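Local coordinates for E3 SUMO-protein ligase SIZ1 (PDB 3I2D) that acts as a SUMO E3 ligase of the Siz/PIAS family, mediating attachment of SUMO to septins and PCNA, at residues A[261-274]-A[291-305]. Residues are numbered along the deposited sequence; the frame is centred on the assembly and turned at random.
Sequences YPSKSINCKHLQCF and CPVCQIDIALENLAI. With ZN (zinc ion), chain B.
Phe-274 lays one ring face against Pro-292, whose CD stands 3.9 Å from the ring centroid in a CH-pi contact, displaced toward the rim. The opposite face receives the backbone oxygen of Ser-263, while Phe-274 CZ meets Leu-303 CD1 at 3.7 Å. CG of Phe-274 lies between its own backbone N and carbonyl carbon (chi1 52°), a setting that turns the ring across to the 291-305 segment. Cys-291 SG approaches this ring obliquely and links the apolar centre to the metal. A serine in place of Phe-274 would probably leave Pro-292 and Leu-303 without the surface they share, opening a gap behind the zinc ligand Cys-291.

The zinc ion is held by Cys-268, His-270, Cys-291 and Cys-294, two ligands from each segment, so that the metal itself staples the two loops, as expected of an SP-RING finger with a single site of three cysteines and one histidine. This finger mediates the interaction with UBC9 and is required for E3 activity. His-270 NE2 binds the zinc at 2.1 Å, and Val-293 CG1 sits over the centre of the imidazole, 3.8 Å from its centroid, and probably helps, with the NE2-zinc bond, to hold the ring's tilt.

Farther out, strands 262-265 and 303-305 pair antiparallel. Lys-264 and Ala-304 exchange two weak backbone bonds, whereas Ile-266 N reaches Asn-302 O at 3.0 Å just past the strand. At the polar margin a water bridges Ser-265 OG, 2.7 Å away, to Asn-302 OD1, to which it donates, and it also accepts from Ala-299 N.

Strand 262-265 is the middle of a three-stranded sheet, flanked by 274-275 and 303-305. Helix 276-285 packs through Phe-279 on Phe-274, Pro-292 and Ile-298, while helices 207-215 and 307-313 both touch Ile-305.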
loop_
_atom_site.group_PDB
_atom_site.type_symbol
_atom_site.label_atom_id
_atom_site.label_comp_id
_atom_site.label_asym_id
_atom_site.label_seq_id
_atom_site.Cartn_x
_atom_site.Cartn_y
_atom_site.Cartn_z
ATOM N N TYR A 261 5.492 18.257 -6.035
ATOM C CA TYR A 261 4.079 17.895 -6.198
ATOM C C TYR A 261 3.361 18.164 -4.874
ATOM O O TYR A 261 3.117 17.234 -4.103
ATOM C CB TYR A 261 3.933 16.417 -6.552
ATOM C CG TYR A 261 4.727 15.997 -7.754
ATOM C CD1 TYR A 261 6.012 15.474 -7.619
ATOM C CD2 TYR A 261 4.201 16.138 -9.036
ATOM C CE1 TYR A 261 6.751 15.101 -8.730
ATOM C CE2 TYR A 261 4.930 15.770 -10.161
ATOM C CZ TYR A 261 6.203 15.253 -10.001
ATOM O OH TYR A 261 6.921 14.892 -11.116
ATOM N N PRO A 262 2.985 19.433 -4.616
ATOM C CA PRO A 262 2.308 19.825 -3.382
ATOM C C PRO A 262 0.983 19.125 -3.262
ATOM O O PRO A 262 0.176 19.163 -4.183
ATOM C CB PRO A 262 2.131 21.335 -3.534
ATOM C CG PRO A 262 2.986 21.706 -4.700
ATOM C CD PRO A 262 2.873 20.520 -5.595
ATOM N N SER A 263 0.746 18.496 -2.121
ATOM C CA SER A 263 -0.499 17.798 -1.952
ATOM C C SER A 263 -0.950 17.569 -0.525
ATOM O O SER A 263 -0.248 17.868 0.429
ATOM C CB SER A 263 -0.427 16.477 -2.713
ATOM O OG SER A 263 0.822 15.852 -2.532
ATOM N N LYS A 264 -2.153 17.034 -0.400
ATOM C CA LYS A 264 -2.758 16.740 0.892
ATOM C C LYS A 264 -4.122 16.173 0.576
ATOM O O LYS A 264 -4.602 16.333 -0.545
ATOM C CB LYS A 264 -2.905 18.023 1.726
ATOM C CG LYS A 264 -3.738 19.123 1.064
ATOM C CD LYS A 264 -3.501 20.475 1.745
ATOM C CE LYS A 264 -4.299 21.573 1.071
ATOM N NZ LYS A 264 -3.894 22.920 1.583
ATOM N N SER A 265 -4.729 15.497 1.547
ATOM C CA SER A 265 -6.065 14.936 1.366
ATOM C C SER A 265 -7.000 16.114 1.257
ATOM O O SER A 265 -6.759 17.169 1.860
ATOM C CB SER A 265 -6.483 14.098 2.585
ATOM O OG SER A 265 -7.768 13.499 2.409
ATOM N N ILE A 266 -8.064 15.954 0.485
ATOM C CA ILE A 266 -9.038 17.028 0.355
ATOM C C ILE A 266 -9.683 17.204 1.744
ATOM O O ILE A 266 -10.294 18.237 2.048
ATOM C CB ILE A 266 -10.084 16.664 -0.701
ATOM C CG1 ILE A 266 -10.859 15.421 -0.262
ATOM C CG2 ILE A 266 -9.383 16.425 -2.040
ATOM C CD1 ILE A 266 -11.836 14.916 -1.302
ATOM N N ASN A 267 -9.498 16.189 2.590
ATOM C CA ASN A 267 -10.004 16.198 3.954
ATOM C C ASN A 267 -9.049 16.890 4.928
ATOM O O ASN A 267 -9.357 17.020 6.116
ATOM C CB ASN A 267 -10.254 14.771 4.440
ATOM C CG ASN A 267 -11.330 14.070 3.643
ATOM O OD1 ASN A 267 -12.162 14.718 3.012
ATOM N ND2 ASN A 267 -11.329 12.740 3.675
ATOM N N CYS A 268 -7.893 17.334 4.443
ATOM C CA CYS A 268 -6.941 17.998 5.329
ATOM C C CYS A 268 -7.292 19.460 5.599
ATOM O O CYS A 268 -7.611 20.222 4.688
ATOM C CB CYS A 268 -5.506 17.885 4.779
ATOM S SG CYS A 268 -4.634 16.284 5.112
ATOM N N LYS A 269 -7.249 19.835 6.873
ATOM C CA LYS A 269 -7.540 21.199 7.294
ATOM C C LYS A 269 -6.239 21.908 7.619
ATOM O O LYS A 269 -5.864 22.044 8.781
ATOM C CB LYS A 269 -8.437 21.205 8.534
ATOM C CG LYS A 269 -9.916 21.002 8.261
ATOM C CD LYS A 269 -10.285 19.559 7.976
ATOM C CE LYS A 269 -11.767 19.461 7.596
ATOM N NZ LYS A 269 -12.658 20.137 8.597
ATOM N N HIS A 270 -5.531 22.331 6.583
ATOM C CA HIS A 270 -4.276 23.037 6.775
ATOM C C HIS A 270 -3.673 23.391 5.426
ATOM O O HIS A 270 -3.900 22.708 4.428
ATOM C CB HIS A 270 -3.287 22.212 7.639
ATOM C CG HIS A 270 -2.914 20.876 7.066
ATOM N ND1 HIS A 270 -2.063 20.735 5.991
ATOM C CD2 HIS A 270 -3.277 19.620 7.422
ATOM C CE1 HIS A 270 -1.921 19.451 5.709
ATOM N NE2 HIS A 270 -2.647 18.752 6.563
ATOM N N LEU A 271 -2.931 24.489 5.411
ATOM C CA LEU A 271 -2.286 24.988 4.212
ATOM C C LEU A 271 -1.083 24.160 3.775
ATOM O O LEU A 271 -0.914 23.882 2.583
ATOM C CB LEU A 271 -1.847 26.425 4.454
ATOM C CG LEU A 271 -2.451 27.500 3.560
ATOM C CD1 LEU A 271 -3.955 27.303 3.408
ATOM C CD2 LEU A 271 -2.132 28.846 4.180
ATOM N N GLN A 272 -0.253 23.771 4.744
ATOM C CA GLN A 272 0.953 22.991 4.474
ATOM C C GLN A 272 0.688 21.705 3.702
ATOM O O GLN A 272 -0.097 20.861 4.129
ATOM C CB GLN A 272 1.686 22.660 5.787
ATOM C CG GLN A 272 3.034 21.912 5.631
ATOM C CD GLN A 272 3.976 22.574 4.620
ATOM O OE1 GLN A 272 4.160 23.797 4.630
ATOM N NE2 GLN A 272 4.583 21.765 3.751
ATOM N N CYS A 273 1.347 21.573 2.554
ATOM C CA CYS A 273 1.216 20.378 1.739
ATOM C C CYS A 273 2.487 19.581 1.932
ATOM O O CYS A 273 3.358 19.967 2.712
ATOM C CB CYS A 273 1.064 20.738 0.263
ATOM S SG CYS A 273 -0.412 21.686 -0.104
ATOM N N PHE A 274 2.588 18.461 1.234
ATOM C CA PHE A 274 3.778 17.620 1.305
ATOM C C PHE A 274 3.942 17.042 -0.092
ATOM O O PHE A 274 2.995 17.046 -0.872
ATOM C CB PHE A 274 3.603 16.506 2.337
ATOM C CG PHE A 274 2.358 15.723 2.153
ATOM C CD1 PHE A 274 1.212 16.051 2.867
ATOM C CD2 PHE A 274 2.318 14.661 1.251
ATOM C CE1 PHE A 274 0.036 15.332 2.691
ATOM C CE2 PHE A 274 1.157 13.939 1.066
ATOM C CZ PHE A 274 0.003 14.274 1.791
ATOM N N CYS A 291 -1.358 11.547 7.168
ATOM C CA CYS A 291 -0.781 12.783 6.706
ATOM C C CYS A 291 0.435 13.130 7.564
ATOM O O CYS A 291 0.369 13.048 8.785
ATOM C CB CYS A 291 -1.835 13.895 6.775
ATOM S SG CYS A 291 -1.263 15.524 6.260
ATOM N N PRO A 292 1.567 13.507 6.930
ATOM C CA PRO A 292 2.818 13.876 7.612
ATOM C C PRO A 292 2.683 15.169 8.404
ATOM O O PRO A 292 3.460 15.432 9.324
ATOM C CB PRO A 292 3.812 14.051 6.463
ATOM C CG PRO A 292 3.229 13.236 5.349
ATOM C CD PRO A 292 1.764 13.499 5.469
ATOM N N VAL A 293 1.696 15.977 8.033
ATOM C CA VAL A 293 1.461 17.258 8.685
ATOM C C VAL A 293 0.475 17.205 9.881
ATOM O O VAL A 293 0.820 17.625 10.988
ATOM C CB VAL A 293 0.967 18.296 7.643
ATOM C CG1 VAL A 293 0.842 19.660 8.277
ATOM C CG2 VAL A 293 1.926 18.356 6.478
ATOM N N CYS A 294 -0.729 16.679 9.653
ATOM C CA CYS A 294 -1.773 16.586 10.685
ATOM C C CYS A 294 -2.039 15.168 11.212
ATOM O O CYS A 294 -2.942 14.956 12.024
ATOM C CB CYS A 294 -3.083 17.148 10.134
ATOM S SG CYS A 294 -3.793 16.173 8.779
ATOM N N GLN A 295 -1.270 14.204 10.726
ATOM C CA GLN A 295 -1.394 12.812 11.133
ATOM C C GLN A 295 -2.736 12.134 10.923
ATOM O O GLN A 295 -2.892 10.993 11.341
ATOM C CB GLN A 295 -1.013 12.641 12.599
ATOM C CG GLN A 295 0.420 12.966 12.941
ATOM C CD GLN A 295 0.711 14.449 12.861
ATOM O OE1 GLN A 295 -0.053 15.275 13.376
ATOM N NE2 GLN A 295 1.829 14.800 12.225
ATOM N N ILE A 296 -3.708 12.788 10.295
ATOM C CA ILE A 296 -4.996 12.112 10.099
ATOM C C ILE A 296 -4.885 10.964 9.109
ATOM O O ILE A 296 -3.867 10.800 8.450
ATOM C CB ILE A 296 -6.122 13.066 9.584
ATOM C CG1 ILE A 296 -6.026 13.257 8.071
ATOM C CG2 ILE A 296 -6.026 14.395 10.279
ATOM C CD1 ILE A 296 -7.236 13.964 7.461
ATOM N N ASP A 297 -5.940 10.166 9.015
ATOM C CA ASP A 297 -5.971 9.056 8.074
ATOM C C ASP A 297 -6.380 9.578 6.721
ATOM O O ASP A 297 -7.385 10.291 6.599
ATOM C CB ASP A 297 -6.979 8.002 8.499
ATOM C CG ASP A 297 -6.319 6.770 9.016
ATOM O OD1 ASP A 297 -5.588 6.887 10.030
ATOM O OD2 ASP A 297 -6.522 5.697 8.402
ATOM N N ILE A 298 -5.605 9.228 5.701
ATOM C CA ILE A 298 -5.913 9.672 4.353
ATOM C C ILE A 298 -5.884 8.484 3.422
ATOM O O ILE A 298 -5.129 7.534 3.642
ATOM C CB ILE A 298 -4.907 10.739 3.853
ATOM C CG1 ILE A 298 -3.542 10.124 3.637
ATOM C CG2 ILE A 298 -4.764 11.867 4.864
ATOM C CD1 ILE A 298 -2.527 11.185 3.286
ATOM N N ALA A 299 -6.725 8.528 2.395
ATOM C CA ALA A 299 -6.780 7.445 1.427
ATOM C C ALA A 299 -6.213 7.974 0.127
ATOM O O ALA A 299 -6.359 9.155 -0.166
ATOM C CB ALA A 299 -8.206 6.988 1.229
ATOM N N LEU A 300 -5.573 7.100 -0.643
ATOM C CA LEU A 300 -4.965 7.462 -1.919
ATOM C C LEU A 300 -5.930 8.230 -2.833
ATOM O O LEU A 300 -5.549 9.215 -3.466
ATOM C CB LEU A 300 -4.463 6.188 -2.612
ATOM C CG LEU A 300 -3.336 6.293 -3.649
ATOM C CD1 LEU A 300 -3.867 6.781 -4.977
ATOM C CD2 LEU A 300 -2.267 7.235 -3.139
ATOM N N GLU A 301 -7.183 7.785 -2.887
ATOM C CA GLU A 301 -8.193 8.428 -3.725
ATOM C C GLU A 301 -8.494 9.876 -3.356
ATOM O O GLU A 301 -8.978 10.641 -4.188
ATOM C CB GLU A 301 -9.498 7.627 -3.703
ATOM C CG GLU A 301 -9.916 7.140 -2.331
ATOM C CD GLU A 301 -9.431 5.720 -2.038
ATOM O OE1 GLU A 301 -8.201 5.463 -2.120
ATOM O OE2 GLU A 301 -10.293 4.863 -1.726
ATOM N N ASN A 302 -8.208 10.258 -2.119
ATOM C CA ASN A 302 -8.465 11.624 -1.671
ATOM C C ASN A 302 -7.256 12.531 -1.775
ATOM O O ASN A 302 -7.314 13.694 -1.378
ATOM C CB ASN A 302 -8.933 11.619 -0.226
ATOM C CG ASN A 302 -10.287 10.992 -0.067
ATOM O OD1 ASN A 302 -10.769 10.810 1.050
ATOM N ND2 ASN A 302 -10.919 10.661 -1.184
ATOM N N LEU A 303 -6.159 11.999 -2.303
ATOM C CA LEU A 303 -4.934 12.768 -2.428
ATOM C C LEU A 303 -4.991 13.610 -3.704
ATOM O O LEU A 303 -5.137 13.074 -4.803
ATOM C CB LEU A 303 -3.739 11.814 -2.449
ATOM C CG LEU A 303 -2.375 12.322 -1.970
ATOM C CD1 LEU A 303 -2.476 12.749 -0.517
ATOM C CD2 LEU A 303 -1.323 11.223 -2.112
ATOM N N ALA A 304 -4.893 14.927 -3.549
ATOM C CA ALA A 304 -4.933 15.848 -4.682
ATOM C C ALA A 304 -3.833 16.916 -4.627
ATOM O O ALA A 304 -3.365 17.287 -3.554
ATOM C CB ALA A 304 -6.297 16.525 -4.747
ATOM N N ILE A 305 -3.431 17.407 -5.794
ATOM C CA ILE A 305 -2.412 18.442 -5.885
ATOM C C ILE A 305 -3.070 19.740 -5.467
ATOM O O ILE A 305 -4.240 19.954 -5.757
ATOM C CB ILE A 305 -1.910 18.625 -7.349
ATOM C CG1 ILE A 305 -1.118 17.396 -7.795
ATOM C CG2 ILE A 305 -1.055 19.899 -7.469
ATOM C CD1 ILE A 305 0.011 17.050 -6.870
HETATM ZN ZN ZN B . -3.218 16.717 6.626
HETATM O O HOH W 1 -8.616 11.041 3.250
#